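Local coordinates for protein DUF176 (Nitrosomonas europaea, PDB 2OMO) that is a putative antibiotic biosynthesis monooxygenase that probably has oxidoreductase activity, at residues A39-T44 with I62-D67. Residues are numbered along the deposited sequence; the frame is centred on the assembly and turned at random.
Sequences AFKEAT and ILQSAD
Between 39-44 and 62-67 the backbones come closest at Thr44 and Ile62, CA to CA 7.5 Å, where helix 37-51 packs on one face of the antiparallel sheet against strand 57-65. Thr44 CG2 meets three carbons on both branches of Ile62, CD1 (3.4 Å, tight) and CG1 of one and CG2 (3.6 Å) of the other. This methyl lies anti to the Thr44 backbone N (chi1 -53° for OG1), which turns OG1 back to its own helix. There OG1 donates to Phe40 O (2.8 Å) from above the carbonyl plane, while Thr44 N reaches the same oxygen from the opposite face. OG1 also sits 3.4 Å over the centre of the Phe40 ring and accepts a hydrogen bond from Trp96 NE1. One turn earlier, Lys41 CD passes 4.1 Å from Gln64 OE1. Beyond it a bend at chi3 (-45°) places CE and NZ, and one water accepts from Lys41 NZ (2.8 Å) and donates to Gln64 OE1 (2.7 Å). Glu38 OE1 forms a salt bridge with Lys41 NZ, and side-chain Gln64 NE2 donates to Pro69 O. Strand 57-65 continues the sheet into the second subunit. Buried methyl packing at Thr44 and a water-mediated polar link at Lys41 thus join the helix to this interface strand.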
ATOM      1  N   ALA A  39       5.484 -15.563  15.181  1.00 14.36           N
ATOM      2  CA  ALA A  39       5.635 -16.660  14.243  1.00 13.59           C
ATOM      3  C   ALA A  39       5.295 -16.154  12.834  1.00 14.65           C
ATOM      4  O   ALA A  39       6.009 -16.440  11.855  1.00 13.90           O
ATOM      5  CB  ALA A  39       4.733 -17.829  14.635  1.00 13.05           C
ATOM      6  N   PHE A  40       4.215 -15.384  12.741  1.00 14.58           N
ATOM      7  CA  PHE A  40       3.796 -14.892  11.438  1.00 14.11           C
ATOM      8  C   PHE A  40       4.822 -13.911  10.842  1.00 14.64           C
ATOM      9  O   PHE A  40       5.127 -14.012   9.633  1.00 13.69           O
ATOM     10  CB  PHE A  40       2.436 -14.232  11.517  1.00 14.93           C
ATOM     11  CG  PHE A  40       1.963 -13.652  10.186  1.00 13.50           C
ATOM     12  CD1 PHE A  40       1.393 -14.487   9.236  1.00 16.15           C
ATOM     13  CD2 PHE A  40       2.062 -12.290   9.923  1.00 14.68           C
ATOM     14  CE1 PHE A  40       0.896 -13.969   8.003  1.00 15.33           C
ATOM     15  CE2 PHE A  40       1.587 -11.770   8.708  1.00 16.38           C
ATOM     16  CZ  PHE A  40       1.022 -12.623   7.752  1.00 13.37           C
ATOM     17  N   LYS A  41       5.383 -13.014  11.676  1.00 13.75           N
ATOM     18  CA  LYS A  41       6.419 -12.077  11.221  1.00 15.76           C
ATOM     19  C   LYS A  41       7.628 -12.791  10.669  1.00 14.15           C
ATOM     20  O   LYS A  41       8.197 -12.400   9.647  1.00 12.97           O
ATOM     21  CB  LYS A  41       6.860 -11.112  12.342  1.00 15.89           C
ATOM     22  CG  LYS A  41       5.721 -10.193  12.793  1.00 17.47           C
ATOM     23  CD  LYS A  41       6.173  -9.100  13.778  1.00 19.89           C
ATOM     24  CE  LYS A  41       7.067  -9.566  14.866  1.00 27.60           C
ATOM     25  NZ  LYS A  41       7.311  -8.433  15.811  1.00 30.67           N
ATOM     26  N   GLU A  42       8.026 -13.869  11.349  1.00 12.47           N
ATOM     27  CA  GLU A  42       9.239 -14.557  10.960  1.00 13.08           C
ATOM     28  C   GLU A  42       9.042 -15.263   9.608  1.00 12.05           C
ATOM     29  O   GLU A  42       9.912 -15.236   8.749  1.00 11.99           O
ATOM     30  CB  GLU A  42       9.617 -15.540  12.079  1.00 12.23           C
ATOM     31  CG  GLU A  42      10.638 -16.601  11.754  1.00 13.94           C
ATOM     32  CD  GLU A  42      10.914 -17.433  13.037  1.00 12.82           C
ATOM     33  OE1 GLU A  42       9.935 -17.974  13.617  1.00 16.25           O
ATOM     34  OE2 GLU A  42      12.077 -17.494  13.464  1.00 16.46           O
ATOM     35  N   ALA A  43       7.903 -15.925   9.459  1.00 12.88           N
ATOM     36  CA  ALA A  43       7.561 -16.619   8.215  1.00 12.44           C
ATOM     37  C   ALA A  43       7.445 -15.603   7.069  1.00 12.32           C
ATOM     38  O   ALA A  43       7.919 -15.853   5.958  1.00 11.81           O
ATOM     39  CB  ALA A  43       6.256 -17.425   8.388  1.00 14.01           C
ATOM     40  N   THR A  44       6.858 -14.439   7.362  1.00 11.52           N
ATOM     41  CA  THR A  44       6.661 -13.425   6.326  1.00 13.02           C
ATOM     42  C   THR A  44       7.995 -12.737   5.965  1.00 13.29           C
ATOM     43  O   THR A  44       8.183 -12.307   4.816  1.00 14.22           O
ATOM     44  CB  THR A  44       5.552 -12.418   6.745  1.00 12.80           C
ATOM     45  OG1 THR A  44       4.381 -13.160   7.092  1.00 13.57           O
ATOM     46  CG2 THR A  44       5.243 -11.434   5.619  1.00 11.93           C
ATOM     47  N   ILE A  62       6.198  -5.325   4.253  1.00 10.93           N
ATOM     48  CA  ILE A  62       5.453  -6.069   5.291  1.00 11.84           C
ATOM     49  C   ILE A  62       5.156  -5.088   6.418  1.00 11.71           C
ATOM     50  O   ILE A  62       6.097  -4.579   7.060  1.00 12.67           O
ATOM     51  CB  ILE A  62       6.244  -7.263   5.863  1.00 10.27           C
ATOM     52  CG1 ILE A  62       6.765  -8.187   4.738  1.00 10.02           C
ATOM     53  CG2 ILE A  62       5.371  -8.052   6.875  1.00 13.27           C
ATOM     54  CD1 ILE A  62       5.700  -8.597   3.731  1.00 15.55           C
ATOM     55  N   LEU A  63       3.867  -4.909   6.700  1.00 12.52           N
ATOM     56  CA  LEU A  63       3.402  -3.864   7.633  1.00 11.31           C
ATOM     57  C   LEU A  63       2.623  -4.453   8.783  1.00 12.48           C
ATOM     58  O   LEU A  63       1.890  -5.463   8.585  1.00 12.79           O
ATOM     59  CB  LEU A  63       2.509  -2.866   6.924  1.00 11.74           C
ATOM     60  CG  LEU A  63       3.009  -2.355   5.551  1.00 11.63           C
ATOM     61  CD1 LEU A  63       1.910  -1.447   4.910  1.00 14.84           C
ATOM     62  CD2 LEU A  63       4.329  -1.599   5.663  1.00 14.69           C
ATOM     63  N   GLN A  64       2.788  -3.834   9.955  1.00 12.89           N
ATOM     64  CA  GLN A  64       2.031  -4.245  11.146  1.00 13.50           C
ATOM     65  C   GLN A  64       1.247  -3.030  11.655  1.00 13.79           C
ATOM     66  O   GLN A  64       1.795  -1.937  11.742  1.00 14.41           O
ATOM     67  CB  GLN A  64       2.976  -4.772  12.200  1.00 15.30           C
ATOM     68  CG  GLN A  64       2.262  -5.286  13.473  1.00 16.59           C
ATOM     69  CD  GLN A  64       3.259  -5.923  14.397  1.00 17.23           C
ATOM     70  OE1 GLN A  64       4.411  -5.449  14.491  1.00 15.77           O
ATOM     71  NE2 GLN A  64       2.834  -6.980  15.118  1.00 14.25           N
ATOM     72  N   SER A  65      -0.042  -3.224  11.895  1.00 14.80           N
ATOM     73  CA  SER A  65      -0.927  -2.102  12.252  1.00 15.42           C
ATOM     74  C   SER A  65      -0.424  -1.492  13.550  1.00 16.45           C
ATOM     75  O   SER A  65      -0.057  -2.225  14.489  1.00 16.06           O
ATOM     76  CB  SER A  65      -2.393  -2.544  12.402  1.00 16.57           C
ATOM     77  OG  SER A  65      -3.091  -1.627  13.239  1.00 17.87           O
ATOM     78  N   ALA A  66      -0.332  -0.155  13.582  1.00 16.60           N
ATOM     79  CA  ALA A  66       0.034   0.570  14.799  1.00 17.43           C
ATOM     80  C   ALA A  66      -0.974   0.351  15.900  1.00 18.64           C
ATOM     81  O   ALA A  66      -0.618   0.390  17.062  1.00 19.36           O
ATOM     82  CB  ALA A  66       0.128   2.084  14.530  1.00 17.08           C
ATOM     83  N   ASP A  67      -2.245   0.185  15.549  1.00 19.93           N
ATOM     84  CA  ASP A  67      -3.281   0.097  16.567  1.00 21.24           C
ATOM     85  C   ASP A  67      -3.440  -1.324  17.088  1.00 21.30           C
ATOM     86  O   ASP A  67      -3.985  -1.534  18.167  1.00 21.08           O
ATOM     87  CB  ASP A  67      -4.629   0.591  16.010  1.00 22.72           C
ATOM     88  CG  ASP A  67      -4.755   2.122  16.030  1.00 24.07           C
ATOM     89  OD1 ASP A  67      -3.895   2.825  16.621  1.00 29.24           O
ATOM     90  OD2 ASP A  67      -5.738   2.631  15.465  1.00 27.33           O
TER
HETATM   91  O   HOH W   1       6.282  -5.882  16.377  1.00 44.90           O